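Local structure of Myo-inositol phosphohydrolase (Mitsuokella multacida, 4WU3) at residues D87-E99 with A236-T249. The protein probably removes phosphate groups from inositol polyphosphates such as phytate, as a phosphatase of the PTP-like phytase family. The protein carries 2 engineered substitutions. Sequence-based numbering, arbitrary orientation.
Sequences DTMNVSASSCFSE and AWLHYHSYAGMGRT. Engineered in segment 236-249: Ser242 (natural residue Cys). With PO4 (phosphate ion), chain G; GOL (glycerol), chain I.
A chain of side-chain hydrogen bonds runs along one face of two parallel strands, 91-94 and 237-241, linking the indole of Trp237, Ser92, the imidazole of His239 and Ser94 and ending on the backbone carbonyl of Ser95. Trp237 NE1 donates to Ser92 OG at 3.1 Å, nearly straight (173°) and in the ring plane. The same OG is hydrogen-bonded to His239 ND1 at 2.6 Å, while across the ring His239 NE2 donates to Ser94 OG at 2.8 Å. With CG anti to the backbone N (chi1 -177°), the imidazole reaches over strand 91-94 and meets both hydroxyls with its edge, which fixes its rotation. Ser94 OG in turn donates to a lone pair of Ser95 O, in the carbonyl plane. The Trp237 ring is also laid flat on the neighbouring backbone, Asn90 C sitting 3.6 Å above its centre. A leucine here would probably leave Ser92 OG without its indole donor and the Asn90-Val91 peptide without its flat cover. On the opposite face, Val91 CG2 abuts the edge of Tyr240 at CE2 (3.6 Å), and Ala93 CB meets Thr249 CG2. Beyond the strands, Cys96 N donates to Tyr243 O at 3.0 Å, tying segment 87-99 to the loop whose backbone amides, together with Arg248, hold a phosphate ion. This is the P-loop of the PTP fold, following its central parallel strand, with engineered Ser242 replacing the signature cysteine.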
ATOM      1  N   ASP A  87     -15.341  22.438  21.226  1.00 20.97           N
ATOM      2  CA  ASP A  87     -16.535  23.240  20.999  1.00 23.30           C
ATOM      3  C   ASP A  87     -16.272  24.552  20.239  1.00 23.77           C
ATOM      4  O   ASP A  87     -17.221  25.206  19.781  1.00 21.64           O
ATOM      5  CB  ASP A  87     -17.236  23.511  22.332  1.00 25.76           C
ATOM      6  CG  ASP A  87     -17.863  22.255  22.929  1.00 31.24           C
ATOM      7  OD1 ASP A  87     -17.771  21.174  22.306  1.00 33.93           O
ATOM      8  OD2 ASP A  87     -18.461  22.344  24.022  1.00 42.63           O
ATOM      9  N   THR A  88     -14.996  24.919  20.087  1.00 19.75           N
ATOM     10  CA  THR A  88     -14.628  26.175  19.433  1.00 19.49           C
ATOM     11  C   THR A  88     -13.871  25.967  18.118  1.00 17.53           C
ATOM     12  O   THR A  88     -13.196  26.871  17.625  1.00 19.33           O
ATOM     13  CB  THR A  88     -13.742  27.023  20.352  1.00 21.55           C
ATOM     14  OG1 THR A  88     -12.581  26.270  20.714  1.00 22.90           O
ATOM     15  CG2 THR A  88     -14.501  27.421  21.610  1.00 23.57           C
ATOM     16  N   MET A  89     -13.991  24.780  17.542  1.00 16.57           N
ATOM     17  CA  MET A  89     -13.244  24.442  16.336  1.00 13.67           C
ATOM     18  C   MET A  89     -13.921  24.965  15.076  1.00 13.09           C
ATOM     19  O   MET A  89     -13.269  25.128  14.044  1.00 13.15           O
ATOM     20  CB  MET A  89     -13.070  22.935  16.245  1.00 13.91           C
ATOM     21  CG  MET A  89     -12.188  22.377  17.347  1.00 15.58           C
ATOM     22  SD  MET A  89     -11.564  20.737  16.974  1.00 13.25           S
ATOM     23  CE  MET A  89     -13.090  19.809  16.905  1.00 14.33           C
ATOM     24  N   ASN A  90     -15.226  25.218  15.166  1.00 11.64           N
ATOM     25  CA  ASN A  90     -15.989  25.768  14.060  1.00 11.06           C
ATOM     26  C   ASN A  90     -15.857  24.897  12.836  1.00  9.97           C
ATOM     27  O   ASN A  90     -15.467  25.345  11.760  1.00  9.63           O
ATOM     28  CB  ASN A  90     -15.551  27.193  13.762  1.00 12.65           C
ATOM     29  CG  ASN A  90     -16.002  28.168  14.833  1.00 14.58           C
ATOM     30  OD1 ASN A  90     -16.915  27.872  15.602  1.00 17.49           O
ATOM     31  ND2 ASN A  90     -15.377  29.339  14.881  1.00 16.26           N
ATOM     32  N   VAL A  91     -16.229  23.641  13.008  1.00  8.25           N
ATOM     33  CA  VAL A  91     -15.981  22.649  12.014  1.00  7.64           C
ATOM     34  C   VAL A  91     -17.150  21.669  11.935  1.00  7.32           C
ATOM     35  O   VAL A  91     -17.783  21.365  12.952  1.00  6.77           O
ATOM     36  CB  VAL A  91     -14.678  21.906  12.358  1.00  7.43           C
ATOM     37  CG1 VAL A  91     -14.913  20.882  13.460  1.00  7.41           C
ATOM     38  CG2 VAL A  91     -14.120  21.237  11.125  1.00  7.67           C
ATOM     39  N   SER A  92     -17.450  21.200  10.728  1.00  6.99           N
ATOM     40  CA  SER A  92     -18.367  20.063  10.555  1.00  7.38           C
ATOM     41  C   SER A  92     -17.853  19.183   9.424  1.00  6.99           C
ATOM     42  O   SER A  92     -16.876  19.527   8.770  1.00  6.06           O
ATOM     43  CB  SER A  92     -19.814  20.514  10.289  1.00  7.27           C
ATOM     44  OG  SER A  92     -19.896  21.363   9.158  1.00  7.38           O
ATOM     45  N   ALA A  93     -18.505  18.038   9.223  1.00  6.97           N
ATOM     46  CA  ALA A  93     -18.082  17.062   8.226  1.00  6.78           C
ATOM     47  C   ALA A  93     -19.221  16.111   7.860  1.00  6.59           C
ATOM     48  O   ALA A  93     -20.200  15.972   8.601  1.00  6.05           O
ATOM     49  CB  ALA A  93     -16.892  16.269   8.748  1.00  7.05           C
ATOM     50  N   SER A  94     -19.087  15.453   6.715  1.00  6.39           N
ATOM     51  CA  SER A  94     -20.121  14.543   6.238  1.00  6.54           C
ATOM     52  C   SER A  94     -19.681  13.857   4.982  1.00  7.30           C
ATOM     53  O   SER A  94     -18.607  14.129   4.455  1.00  6.58           O
ATOM     54  CB  SER A  94     -21.410  15.305   5.908  1.00  6.36           C
ATOM     55  OG  SER A  94     -21.211  16.152   4.786  1.00  6.28           O
ATOM     56  N   SER A  95     -20.552  12.966   4.508  1.00  8.90           N
ATOM     57  CA  SER A  95     -20.499  12.427   3.165  1.00  8.62           C
ATOM     58  C   SER A  95     -20.748  13.531   2.153  1.00  8.94           C
ATOM     59  O   SER A  95     -21.074  14.662   2.506  1.00  8.92           O
ATOM     60  CB  SER A  95     -21.628  11.422   2.990  1.00  9.37           C
ATOM     61  OG  SER A  95     -22.882  12.104   2.884  1.00  9.57           O
ATOM     62  N   CYS A  96     -20.662  13.184   0.879  1.00  8.96           N
ATOM     63  CA  CYS A  96     -21.069  14.114  -0.127  1.00  9.51           C
ATOM     64  C   CYS A  96     -22.555  14.380   0.070  1.00  8.65           C
ATOM     65  O   CYS A  96     -23.240  13.625   0.755  1.00  8.64           O
ATOM     66  CB  CYS A  96     -20.748  13.585  -1.526  1.00 10.68           C
ATOM     67  SG  CYS A  96     -21.534  12.037  -1.980  1.00 12.75           S
ATOM     68  N   PHE A  97     -23.032  15.471  -0.520  1.00  8.98           N
ATOM     69  CA  PHE A  97     -24.381  15.971  -0.295  1.00  8.75           C
ATOM     70  C   PHE A  97     -25.064  16.396  -1.597  1.00  9.60           C
ATOM     71  O   PHE A  97     -24.418  16.913  -2.529  1.00  9.09           O
ATOM     72  CB  PHE A  97     -24.360  17.164   0.687  1.00  9.10           C
ATOM     73  CG  PHE A  97     -23.235  18.153   0.447  1.00  9.28           C
ATOM     74  CD1 PHE A  97     -23.273  19.029  -0.627  1.00  9.22           C
ATOM     75  CD2 PHE A  97     -22.143  18.209   1.309  1.00  9.13           C
ATOM     76  CE1 PHE A  97     -22.240  19.925  -0.848  1.00  9.54           C
ATOM     77  CE2 PHE A  97     -21.111  19.115   1.100  1.00  9.04           C
ATOM     78  CZ  PHE A  97     -21.158  19.971   0.017  1.00  9.06           C
ATOM     79  N   SER A  98     -26.376  16.163  -1.658  1.00  9.56           N
ATOM     80  CA  SER A  98     -27.220  16.759  -2.686  1.00  9.41           C
ATOM     81  C   SER A  98     -27.402  18.237  -2.370  1.00  9.95           C
ATOM     82  O   SER A  98     -26.954  18.732  -1.329  1.00  9.10           O
ATOM     83  CB  SER A  98     -28.591  16.073  -2.727  1.00 10.42           C
ATOM     84  OG  SER A  98     -29.420  16.539  -1.675  1.00 10.92           O
ATOM     85  N   GLU A  99     -28.066  18.956  -3.260  1.00 10.43           N
ATOM     86  CA  GLU A  99     -28.283  20.382  -3.037  1.00 11.65           C
ATOM     87  C   GLU A  99     -29.156  20.645  -1.800  1.00 11.94           C
ATOM     88  O   GLU A  99     -28.848  21.509  -0.994  1.00 11.88           O
ATOM     89  CB  GLU A  99     -28.924  21.005  -4.269  1.00 12.59           C
ATOM     90  CG  GLU A  99     -28.956  22.514  -4.239  1.00 14.35           C
ATOM     91  CD  GLU A  99     -29.481  23.095  -5.538  1.00 16.05           C
ATOM     92  OE1 GLU A  99     -30.335  22.443  -6.172  1.00 18.06           O
ATOM     93  OE2 GLU A  99     -29.054  24.200  -5.920  1.00 16.63           O
ATOM     94  N   ALA A 236     -14.097  31.702  10.101  1.00 12.24           N
ATOM     95  CA  ALA A 236     -14.422  30.777   9.036  1.00 10.72           C
ATOM     96  C   ALA A 236     -14.974  29.467   9.585  1.00  9.76           C
ATOM     97  O   ALA A 236     -14.486  28.946  10.583  1.00 10.29           O
ATOM     98  CB  ALA A 236     -13.191  30.511   8.190  1.00 10.21           C
ATOM     99  N   TRP A 237     -15.997  28.940   8.928  1.00  8.54           N
ATOM    100  CA  TRP A 237     -16.515  27.639   9.287  1.00  8.14           C
ATOM    101  C   TRP A 237     -16.133  26.673   8.181  1.00  7.94           C
ATOM    102  O   TRP A 237     -16.406  26.927   7.017  1.00  7.98           O
ATOM    103  CB  TRP A 237     -18.029  27.685   9.469  1.00  7.70           C
ATOM    104  CG  TRP A 237     -18.566  26.383   9.923  1.00  7.09           C
ATOM    105  CD1 TRP A 237     -18.738  25.271   9.165  1.00  7.02           C
ATOM    106  CD2 TRP A 237     -18.977  26.039  11.243  1.00  7.09           C
ATOM    107  NE1 TRP A 237     -19.231  24.251   9.924  1.00  7.17           N
ATOM    108  CE2 TRP A 237     -19.381  24.691  11.212  1.00  7.44           C
ATOM    109  CE3 TRP A 237     -19.024  26.729  12.452  1.00  6.79           C
ATOM    110  CZ2 TRP A 237     -19.856  24.027  12.340  1.00  6.80           C
ATOM    111  CZ3 TRP A 237     -19.476  26.067  13.572  1.00  7.03           C
ATOM    112  CH2 TRP A 237     -19.892  24.732  13.508  1.00  7.32           C
ATOM    113  N   LEU A 238     -15.478  25.581   8.560  1.00  8.41           N
ATOM    114  CA  LEU A 238     -15.008  24.569   7.618  1.00  7.99           C
ATOM    115  C   LEU A 238     -15.853  23.300   7.659  1.00  7.36           C
ATOM    116  O   LEU A 238     -16.058  22.706   8.712  1.00  6.39           O
ATOM    117  CB  LEU A 238     -13.555  24.205   7.925  1.00  8.33           C
ATOM    118  CG  LEU A 238     -12.519  25.306   7.680  1.00  9.18           C
ATOM    119  CD1 LEU A 238     -11.110  24.738   7.774  1.00 10.00           C
ATOM    120  CD2 LEU A 238     -12.728  25.964   6.327  1.00  9.63           C
ATOM    121  N   HIS A 239     -16.343  22.895   6.495  1.00  7.17           N
ATOM    122  CA  HIS A 239     -17.070  21.649   6.371  1.00  6.96           C
ATOM    123  C   HIS A 239     -16.306  20.738   5.429  1.00  6.97           C
ATOM    124  O   HIS A 239     -16.197  21.034   4.238  1.00  7.48           O
ATOM    125  CB  HIS A 239     -18.479  21.885   5.820  1.00  7.30           C
ATOM    126  CG  HIS A 239     -19.290  20.639   5.736  1.00  6.76           C
ATOM    127  ND1 HIS A 239     -19.962  20.124   6.820  1.00  6.78           N
ATOM    128  CD2 HIS A 239     -19.481  19.764   4.719  1.00  6.91           C
ATOM    129  CE1 HIS A 239     -20.553  18.995   6.471  1.00  7.15           C
ATOM    130  NE2 HIS A 239     -20.281  18.756   5.200  1.00  6.98           N
ATOM    131  N   TYR A 240     -15.759  19.649   5.971  1.00  6.68           N
ATOM    132  CA  TYR A 240     -14.993  18.687   5.189  1.00  6.39           C
ATOM    133  C   TYR A 240     -15.904  17.580   4.682  1.00  6.78           C
ATOM    134  O   TYR A 240     -16.785  17.083   5.406  1.00  7.35           O
ATOM    135  CB  TYR A 240     -13.895  18.040   6.034  1.00  5.83           C
ATOM    136  CG  TYR A 240     -12.879  18.996   6.593  1.00  5.60           C
ATOM    137  CD1 TYR A 240     -11.871  19.505   5.799  1.00  5.33           C
ATOM    138  CD2 TYR A 240     -12.917  19.373   7.929  1.00  5.60           C
ATOM    139  CE1 TYR A 240     -10.936  20.382   6.314  1.00  5.38           C
ATOM    140  CE2 TYR A 240     -11.993  20.243   8.453  1.00  5.27           C
ATOM    141  CZ  TYR A 240     -11.000  20.750   7.647  1.00  5.33           C
ATOM    142  OH  TYR A 240     -10.076  21.638   8.171  1.00  4.88           O
ATOM    143  N   HIS A 241     -15.701  17.182   3.437  1.00  6.92           N
ATOM    144  CA  HIS A 241     -16.411  16.023   2.933  1.00  6.97           C
ATOM    145  C   HIS A 241     -15.646  15.270   1.836  1.00  7.05           C
ATOM    146  O   HIS A 241     -14.815  15.834   1.109  1.00  5.95           O
ATOM    147  CB  HIS A 241     -17.796  16.432   2.442  1.00  7.15           C
ATOM    148  CG  HIS A 241     -17.823  16.861   1.015  1.00  7.29           C
ATOM    149  ND1 HIS A 241     -17.900  15.961  -0.026  1.00  8.19           N
ATOM    150  CD2 HIS A 241     -17.777  18.089   0.455  1.00  7.34           C
ATOM    151  CE1 HIS A 241     -17.892  16.620  -1.170  1.00  8.34           C
ATOM    152  NE2 HIS A 241     -17.817  17.912  -0.904  1.00  8.20           N
ATOM    153  N   SER A 242     -15.944  13.982   1.740  1.00  7.36           N
ATOM    154  CA  SER A 242     -15.392  13.127   0.715  1.00  8.01           C
ATOM    155  C   SER A 242     -16.582  12.440   0.036  1.00  8.92           C
ATOM    156  O   SER A 242     -17.603  13.102  -0.210  1.00  9.78           O
ATOM    157  CB  SER A 242     -14.427  12.132   1.346  1.00  8.59           C
ATOM    158  OG  SER A 242     -14.898  11.701   2.619  1.00  8.77           O
ATOM    159  N   TYR A 243     -16.486  11.147  -0.278  1.00  8.57           N
ATOM    160  CA  TYR A 243     -17.681  10.445  -0.738  1.00  7.89           C
ATOM    161  C   TYR A 243     -18.535   9.967   0.443  1.00  8.04           C
ATOM    162  O   TYR A 243     -19.717  10.316   0.543  1.00  7.49           O
ATOM    163  CB  TYR A 243     -17.389   9.275  -1.682  1.00  7.88           C
ATOM    164  CG  TYR A 243     -18.684   8.560  -2.017  1.00  8.46           C
ATOM    165  CD1 TYR A 243     -19.652   9.179  -2.802  1.00  8.50           C
ATOM    166  CD2 TYR A 243     -18.982   7.322  -1.477  1.00  9.09           C
ATOM    167  CE1 TYR A 243     -20.854   8.571  -3.070  1.00  8.92           C
ATOM    168  CE2 TYR A 243     -20.194   6.694  -1.745  1.00  9.53           C
ATOM    169  CZ  TYR A 243     -21.122   7.325  -2.541  1.00  9.88           C
ATOM    170  OH  TYR A 243     -22.333   6.717  -2.813  1.00 11.43           O
ATOM    171  N   ALA A 244     -17.936   9.197   1.348  1.00  8.01           N
ATOM    172  CA  ALA A 244     -18.698   8.545   2.401  1.00  8.90           C
ATOM    173  C   ALA A 244     -18.616   9.291   3.732  1.00 10.22           C
ATOM    174  O   ALA A 244     -19.348   8.986   4.667  1.00 12.49           O
ATOM    175  CB  ALA A 244     -18.220   7.113   2.569  1.00  9.28           C
ATOM    176  N   GLY A 245     -17.733  10.280   3.812  1.00 10.44           N
ATOM    177  CA  GLY A 245     -17.512  11.002   5.047  1.00  9.93           C
ATOM    178  C   GLY A 245     -16.830  10.111   6.068  1.00 10.51           C
ATOM    179  O   GLY A 245     -16.927  10.336   7.290  1.00  9.13           O
ATOM    180  N   MET A 246     -16.125   9.105   5.558  1.00  9.70           N
ATOM    181  CA  MET A 246     -15.419   8.149   6.400  1.00  9.43           C
ATOM    182  C   MET A 246     -13.911   8.399   6.418  1.00  8.74           C
ATOM    183  O   MET A 246     -13.434   9.152   7.258  1.00  9.53           O
ATOM    184  CB  MET A 246     -15.750   6.719   5.961  1.00 10.12           C
ATOM    185  CG  MET A 246     -17.212   6.380   6.206  1.00 11.65           C
ATOM    186  SD  MET A 246     -17.708   4.705   5.747  1.00 13.07           S
ATOM    187  CE  MET A 246     -16.858   3.777   7.023  1.00 12.64           C
ATOM    188  N   GLY A 247     -13.165   7.787   5.500  1.00  7.77           N
ATOM    189  CA  GLY A 247     -11.699   7.873   5.508  1.00  7.53           C
ATOM    190  C   GLY A 247     -11.072   9.255   5.313  1.00  6.78           C
ATOM    191  O   GLY A 247     -10.455   9.821   6.224  1.00  5.62           O
ATOM    192  N   ARG A 248     -11.203   9.794   4.109  1.00  6.15           N
ATOM    193  CA  ARG A 248     -10.562  11.060   3.795  1.00  5.89           C
ATOM    194  C   ARG A 248     -11.121  12.144   4.688  1.00  6.13           C
ATOM    195  O   ARG A 248     -10.381  13.027   5.133  1.00  6.09           O
ATOM    196  CB  ARG A 248     -10.752  11.432   2.322  1.00  5.49           C
ATOM    197  CG  ARG A 248     -10.018  10.525   1.360  1.00  5.19           C
ATOM    198  CD  ARG A 248     -10.541  10.672  -0.070  1.00  4.98           C
ATOM    199  NE  ARG A 248     -11.881  10.105  -0.263  1.00  4.56           N
ATOM    200  CZ  ARG A 248     -12.543  10.149  -1.417  1.00  4.32           C
ATOM    201  NH1 ARG A 248     -13.749   9.610  -1.514  1.00  4.23           N
ATOM    202  NH2 ARG A 248     -12.000  10.744  -2.481  1.00  4.16           N
ATOM    203  N   THR A 249     -12.424  12.074   4.965  1.00  6.33           N
ATOM    204  CA  THR A 249     -13.076  13.080   5.811  1.00  6.32           C
ATOM    205  C   THR A 249     -12.521  13.036   7.236  1.00  6.17           C
ATOM    206  O   THR A 249     -12.229  14.070   7.831  1.00  6.63           O
ATOM    207  CB  THR A 249     -14.612  12.926   5.806  1.00  7.00           C
ATOM    208  OG1 THR A 249     -15.131  13.333   4.534  1.00  7.82           O
ATOM    209  CG2 THR A 249     -15.254  13.789   6.868  1.00  7.30           C
TER
HETATM  210  P   PO4 G 703     -14.329   8.367   2.088  1.00 12.76           P
HETATM  211  O1  PO4 G 703     -14.519   6.931   2.514  1.00 11.22           O
HETATM  212  O2  PO4 G 703     -14.916   9.220   3.190  1.00 11.77           O
HETATM  213  O3  PO4 G 703     -15.018   8.638   0.776  1.00 10.61           O
HETATM  214  O4  PO4 G 703     -12.864   8.729   1.923  1.00 13.39           O
HETATM  215  C1  GOL I 705     -11.755  27.278  11.686  1.00 28.41           C
HETATM  216  O1  GOL I 705     -12.887  26.724  10.989  1.00 21.24           O
HETATM  217  C2  GOL I 705     -10.778  27.938  10.718  1.00 25.88           C
HETATM  218  O2  GOL I 705      -9.469  27.488  11.019  1.00 31.22           O
HETATM  219  C3  GOL I 705     -10.795  29.458  10.830  1.00 29.39           C
HETATM  220  O3  GOL I 705      -9.519  29.946  11.266  1.00 26.12           O
HETATM  221  O   HOH W   1     -13.502  29.889  13.126  1.00 20.79           O